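PDB 6HZI: peptidoglycan D,D-transpeptidase FtsI from Burkholderia pseudomallei, which probably cross-links the peptide stems of peptidoglycan as a D,D-transpeptidase and, as a penicillin-binding protein, is a target of beta-lactam antibiotics. Local coordinates for residues 37-42 and 193-198; 281-286 and 320-325. One frame throughout, in Å; residues are numbered along the deposited sequence.

Interaction 1. Residues 37-42 and 193-198; sequences MVIDVQ and AYTAIA
Ile39 and Thr195 meet methyl to methyl where strand 33-40 of the transpeptidase sheet faces helix 187-198, a helix-on-sheet packing within the penicillin-binding, beta-lactamase-like fold. The closest approach is CG2 of Ile39 to CG2 of Thr195 at 3.7 Å. The other branch of the isoleucine joins in, with CD1 of Ile39 3.8 Å from that same threonine methyl, and the two side chains cross at about a right angle. One methyl of the helix is thus touched by both arms of the isoleucine.

One turn further along the helix, Ala198 meets Val41, just past the end of the strand. Both valine methyls bear on the alanine CB, CG2 of Val41 at 3.7 Å and CG1 at 3.8 Å, and CG1 also lies 3.9 Å from the backbone C of Ala198. The interface is wholly apolar and small, burying 182 Å² in all, and no hydrogen bond links the two segments.

Chi1 of 73° sets OG1 of Thr195 between the backbone N and carbonyl carbon, where it bonds to the carbonyl O of Arg192, and this rotation leaves CG2 facing the strand. Alongside, backbone hydrogen bonds tie Ile39 to Val291 of the neighbouring strand 290-297. Val291 also touches the side chains of Val41 and Ala198, while the carbonyl O of Val41 is hydrogen-bonded to ND1 of His199, directly after the helix.

Interaction 2. Residues 281-286 and 320-325; sequences GMAPMP and DTLRAL
Of residues 320-325, Leu322 alone reaches segment 281-286, and it does so with both of its methyls. The contact lies where the C-terminal helix of the transpeptidase domain packs against strand 274-283 of the antiparallel sheet, a helix-on-sheet layer of the beta-lactamase-like fold.

The apolar contacts come first. CD1 of Leu322 stands 3.9 Å from CB of Ala283, the last residue of the strand, and CD2 of Leu322 lies 4.1 Å from CD of Pro284. The fork of the leucine therefore spans the point where strand gives way to loop. With chi1 at -77° and an extended chi2, CG sits beside the backbone N of Leu322 and the branch is carried out to the strand. The Ala283-Pro284 peptide is cis, which turns the chain and sets CD of Pro284 on the side of the Ala283 carbonyl O, where CD2 of Leu322 meets it. Tyr253, in a loop, also packs on Leu322.

Polar interactions stay within each segment or lead outward. On the helix, NH2 of Arg323 makes a salt bridge to OD1 of Asp320 at 3.2 Å, with an N-H...O angle of 155°; the donor reaches the anti side of the carboxylate from 32° out of its plane. OD2 of Asp320 takes a second hydrogen bond, from ND2 of Asn21 in helix 12-28. On the strand, Ala283 is tied by backbone bonds to Arg289 and Ile290.

Carbon alone meets carbon across this interface, and only 103 Å² is buried, so it fixes no direction by hydrogen bonding: the fit depends on the shape of one leucine fork against an alanine methyl and a proline ring.

Overall arrangement
The two contacts lie on the same antiparallel sheet, with centres 12 Å apart. Interaction 1 comes first along the chain and closes before interaction 2 opens. Helix 187-198 meets both strand 33-40 and strand 274-283, and helix 310-324 meets strand 274-283 from the other face; strand 290-297 runs between these two strands in the sheet. The contacts also touch directly through Met282, whose CE is 3.6 Å from O of Tyr194 and whose SD is 3.7 Å from CA of Ala198. Met282 thus faces helix 187-198, while its neighbour Ala283 faces helix 310-324. Helices therefore cover the sheet from both faces, as expected for a transpeptidase domain of this family.

Interaction 1. Residues 37-42 and 193-198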
loop_
_atom_site.group_PDB
_atom_site.type_symbol
_atom_site.label_atom_id
_atom_site.label_comp_id
_atom_site.label_asym_id
_atom_site.label_seq_id
_atom_site.Cartn_x
_atom_site.Cartn_y
_atom_site.Cartn_z
ATOM N N MET A 37 -10.829 1.363 2.937
ATOM C CA MET A 37 -11.194 2.703 2.442
ATOM C C MET A 37 -10.905 2.819 0.942
ATOM O O MET A 37 -10.035 2.081 0.439
ATOM C CB MET A 37 -10.442 3.789 3.237
ATOM C CG MET A 37 -8.970 3.930 2.913
ATOM S SD MET A 37 -8.137 5.157 3.929
ATOM C CE MET A 37 -8.783 6.678 3.225
ATOM N N VAL A 38 -11.623 3.726 0.283
ATOM C CA VAL A 38 -11.525 4.014 -1.166
ATOM C C VAL A 38 -11.319 5.497 -1.294
ATOM O O VAL A 38 -12.082 6.243 -0.648
ATOM C CB VAL A 38 -12.775 3.558 -1.932
ATOM C CG1 VAL A 38 -12.589 3.725 -3.434
ATOM C CG2 VAL A 38 -13.090 2.091 -1.614
ATOM N N ILE A 39 -10.325 5.863 -2.092
ATOM C CA ILE A 39 -9.948 7.255 -2.458
ATOM C C ILE A 39 -10.132 7.430 -3.962
ATOM O O ILE A 39 -9.649 6.567 -4.750
ATOM C CB ILE A 39 -8.491 7.512 -2.077
ATOM C CG1 ILE A 39 -8.268 7.192 -0.598
ATOM C CG2 ILE A 39 -8.134 8.931 -2.446
ATOM C CD1 ILE A 39 -6.892 7.567 -0.044
ATOM N N ASP A 40 -10.793 8.516 -4.352
ATOM C CA ASP A 40 -10.887 8.929 -5.765
ATOM C C ASP A 40 -9.542 9.547 -6.122
ATOM O O ASP A 40 -9.116 10.494 -5.445
ATOM C CB ASP A 40 -12.006 9.945 -5.981
ATOM C CG ASP A 40 -12.043 10.487 -7.391
ATOM O OD1 ASP A 40 -12.466 9.742 -8.258
ATOM O OD2 ASP A 40 -11.647 11.644 -7.593
ATOM N N VAL A 41 -8.905 9.032 -7.150
ATOM C CA VAL A 41 -7.525 9.431 -7.510
ATOM C C VAL A 41 -7.515 10.863 -8.014
ATOM O O VAL A 41 -6.544 11.516 -7.669
ATOM C CB VAL A 41 -6.928 8.469 -8.545
ATOM C CG1 VAL A 41 -5.626 9.019 -9.110
ATOM C CG2 VAL A 41 -6.738 7.091 -7.909
ATOM N N GLN A 42 -8.514 11.320 -8.776
ATOM C CA GLN A 42 -8.468 12.660 -9.439
ATOM C C GLN A 42 -8.586 13.771 -8.401
ATOM O O GLN A 42 -7.967 14.850 -8.612
ATOM C CB GLN A 42 -9.522 12.849 -10.537
ATOM C CG GLN A 42 -9.025 12.442 -11.926
ATOM C CD GLN A 42 -7.692 13.069 -12.308
ATOM O OE1 GLN A 42 -6.626 12.514 -12.036
ATOM N NE2 GLN A 42 -7.718 14.242 -12.949
ATOM N N ALA A 193 -0.473 7.632 0.700
ATOM C CA ALA A 193 0.856 7.478 0.066
ATOM C C ALA A 193 0.686 6.887 -1.342
ATOM O O ALA A 193 1.303 7.446 -2.290
ATOM C CB ALA A 193 1.753 6.623 0.921
ATOM N N TYR A 194 -0.131 5.832 -1.495
ATOM C CA TYR A 194 -0.365 5.171 -2.810
ATOM C C TYR A 194 -1.097 6.119 -3.794
ATOM O O TYR A 194 -0.929 5.876 -5.002
ATOM C CB TYR A 194 -1.075 3.824 -2.656
ATOM C CG TYR A 194 -0.130 2.675 -2.498
ATOM C CD1 TYR A 194 0.544 2.486 -1.311
ATOM C CD2 TYR A 194 0.106 1.766 -3.513
ATOM C CE1 TYR A 194 1.459 1.460 -1.134
ATOM C CE2 TYR A 194 1.025 0.735 -3.367
ATOM C CZ TYR A 194 1.702 0.595 -2.170
ATOM O OH TYR A 194 2.584 -0.398 -1.922
ATOM N N THR A 195 -1.836 7.152 -3.345
ATOM C CA THR A 195 -2.434 8.152 -4.276
ATOM C C THR A 195 -1.311 8.854 -5.027
ATOM O O THR A 195 -1.566 9.243 -6.150
ATOM C CB THR A 195 -3.375 9.215 -3.656
ATOM O OG1 THR A 195 -2.675 10.216 -2.881
ATOM C CG2 THR A 195 -4.483 8.567 -2.849
ATOM N N ALA A 196 -0.125 8.992 -4.448
ATOM C CA ALA A 196 1.014 9.638 -5.148
ATOM C C ALA A 196 1.512 8.766 -6.314
ATOM O O ALA A 196 1.976 9.317 -7.303
ATOM C CB ALA A 196 2.132 9.954 -4.199
ATOM N N ILE A 197 1.476 7.453 -6.174
ATOM C CA ILE A 197 1.760 6.552 -7.313
ATOM C C ILE A 197 0.589 6.611 -8.283
ATOM O O ILE A 197 0.824 6.521 -9.478
ATOM C CB ILE A 197 2.003 5.113 -6.853
ATOM C CG1 ILE A 197 3.264 5.019 -6.007
ATOM C CG2 ILE A 197 2.067 4.173 -8.047
ATOM C CD1 ILE A 197 3.330 3.798 -5.190
ATOM N N ALA A 198 -0.642 6.690 -7.798
ATOM C CA ALA A 198 -1.818 6.655 -8.693
ATOM C C ALA A 198 -1.881 7.936 -9.544
ATOM O O ALA A 198 -2.217 7.836 -10.731
ATOM C CB ALA A 198 -3.069 6.451 -7.895
#

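Interaction 2. Residues 281-286 and 320-325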
loop_
_atom_site.group_PDB
_atom_site.type_symbol
_atom_site.label_atom_id
_atom_site.label_comp_id
_atom_site.label_asym_id
_atom_site.label_seq_id
_atom_site.Cartn_x
_atom_site.Cartn_y
_atom_site.Cartn_z
ATOM N N GLY A 281 -3.821 -1.005 -3.325
ATOM C CA GLY A 281 -3.742 -0.941 -4.781
ATOM C C GLY A 281 -4.667 0.096 -5.378
ATOM O O GLY A 281 -5.213 0.939 -4.663
ATOM N N MET A 282 -4.852 -0.001 -6.678
ATOM C CA MET A 282 -5.484 1.032 -7.480
ATOM C C MET A 282 -5.949 0.347 -8.760
ATOM O O MET A 282 -5.327 -0.669 -9.131
ATOM C CB MET A 282 -4.473 2.136 -7.778
ATOM C CG MET A 282 -3.211 1.641 -8.486
ATOM S SD MET A 282 -1.947 2.913 -8.557
ATOM C CE MET A 282 -1.368 2.861 -6.853
ATOM N N ALA A 283 -6.986 0.890 -9.397
ATOM C CA ALA A 283 -7.660 0.300 -10.572
ATOM C C ALA A 283 -8.473 1.408 -11.205
ATOM O O ALA A 283 -8.768 2.381 -10.515
ATOM C CB ALA A 283 -8.540 -0.859 -10.190
ATOM N N PRO A 284 -8.798 1.303 -12.518
ATOM C CA PRO A 284 -8.191 0.297 -13.398
ATOM C C PRO A 284 -6.833 0.815 -13.895
ATOM O O PRO A 284 -6.685 2.015 -14.000
ATOM C CB PRO A 284 -9.226 0.137 -14.522
ATOM C CG PRO A 284 -9.985 1.437 -14.575
ATOM C CD PRO A 284 -9.807 2.108 -13.223
ATOM N N MET A 285 -5.860 -0.063 -14.145
ATOM C CA MET A 285 -4.558 0.347 -14.779
ATOM C C MET A 285 -4.729 0.518 -16.297
ATOM O O MET A 285 -5.560 -0.135 -16.921
ATOM C CB MET A 285 -3.479 -0.708 -14.497
ATOM C CG MET A 285 -3.179 -0.893 -13.015
ATOM S SD MET A 285 -2.399 0.580 -12.297
ATOM C CE MET A 285 -1.574 -0.235 -10.928
ATOM N N PRO A 286 -3.918 1.334 -16.991
ATOM C CA PRO A 286 -2.787 2.050 -16.379
ATOM C C PRO A 286 -3.114 3.405 -15.724
ATOM O O PRO A 286 -2.227 3.957 -15.128
ATOM C CB PRO A 286 -1.892 2.344 -17.603
ATOM C CG PRO A 286 -2.892 2.550 -18.762
ATOM C CD PRO A 286 -4.027 1.577 -18.448
ATOM N N ASP A 320 -16.775 -4.322 -7.219
ATOM C CA ASP A 320 -18.129 -3.791 -6.900
ATOM C C ASP A 320 -18.070 -2.280 -7.125
ATOM O O ASP A 320 -19.003 -1.718 -7.692
ATOM C CB ASP A 320 -18.606 -4.202 -5.497
ATOM C CG ASP A 320 -18.899 -5.689 -5.366
ATOM O OD1 ASP A 320 -19.143 -6.325 -6.409
ATOM O OD2 ASP A 320 -18.854 -6.219 -4.222
ATOM N N THR A 321 -16.993 -1.634 -6.680
ATOM C CA THR A 321 -16.933 -0.152 -6.683
ATOM C C THR A 321 -16.886 0.349 -8.129
ATOM O O THR A 321 -17.507 1.396 -8.444
ATOM C CB THR A 321 -15.720 0.376 -5.912
ATOM O OG1 THR A 321 -15.827 0.061 -4.523
ATOM C CG2 THR A 321 -15.616 1.869 -6.063
ATOM N N LEU A 322 -16.090 -0.318 -8.965
ATOM C CA LEU A 322 -15.895 0.124 -10.362
ATOM C C LEU A 322 -17.220 -0.107 -11.099
ATOM O O LEU A 322 -17.662 0.837 -11.791
ATOM C CB LEU A 322 -14.739 -0.652 -11.003
ATOM C CG LEU A 322 -13.327 -0.212 -10.609
ATOM C CD1 LEU A 322 -12.294 -1.099 -11.289
ATOM C CD2 LEU A 322 -13.074 1.249 -10.976
ATOM N N ARG A 323 -17.868 -1.268 -10.915
ATOM C CA ARG A 323 -19.257 -1.466 -11.461
ATOM C C ARG A 323 -20.201 -0.334 -11.012
ATOM O O ARG A 323 -20.676 0.401 -11.901
ATOM C CB ARG A 323 -19.759 -2.860 -11.123
ATOM C CG ARG A 323 -19.041 -3.894 -11.977
ATOM C CD ARG A 323 -19.736 -5.208 -11.785
ATOM N NE ARG A 323 -19.317 -5.846 -10.545
ATOM C CZ ARG A 323 -18.187 -6.516 -10.409
ATOM N NH1 ARG A 323 -17.360 -6.593 -11.444
ATOM N NH2 ARG A 323 -17.886 -7.082 -9.245
ATOM N N ALA A 324 -20.296 -0.077 -9.699
ATOM C CA ALA A 324 -21.051 1.039 -9.063
ATOM C C ALA A 324 -20.725 2.410 -9.666
ATOM O O ALA A 324 -21.593 3.243 -9.635
ATOM C CB ALA A 324 -20.796 1.040 -7.586
ATOM N N LEU A 325 -19.535 2.628 -10.218
ATOM C CA LEU A 325 -19.119 3.899 -10.865
ATOM C C LEU A 325 -19.368 3.849 -12.386
ATOM O O LEU A 325 -18.961 4.804 -13.095
ATOM C CB LEU A 325 -17.633 4.078 -10.541
ATOM C CG LEU A 325 -17.329 4.518 -9.109
ATOM C CD1 LEU A 325 -15.837 4.570 -8.861
ATOM C CD2 LEU A 325 -17.950 5.867 -8.801
#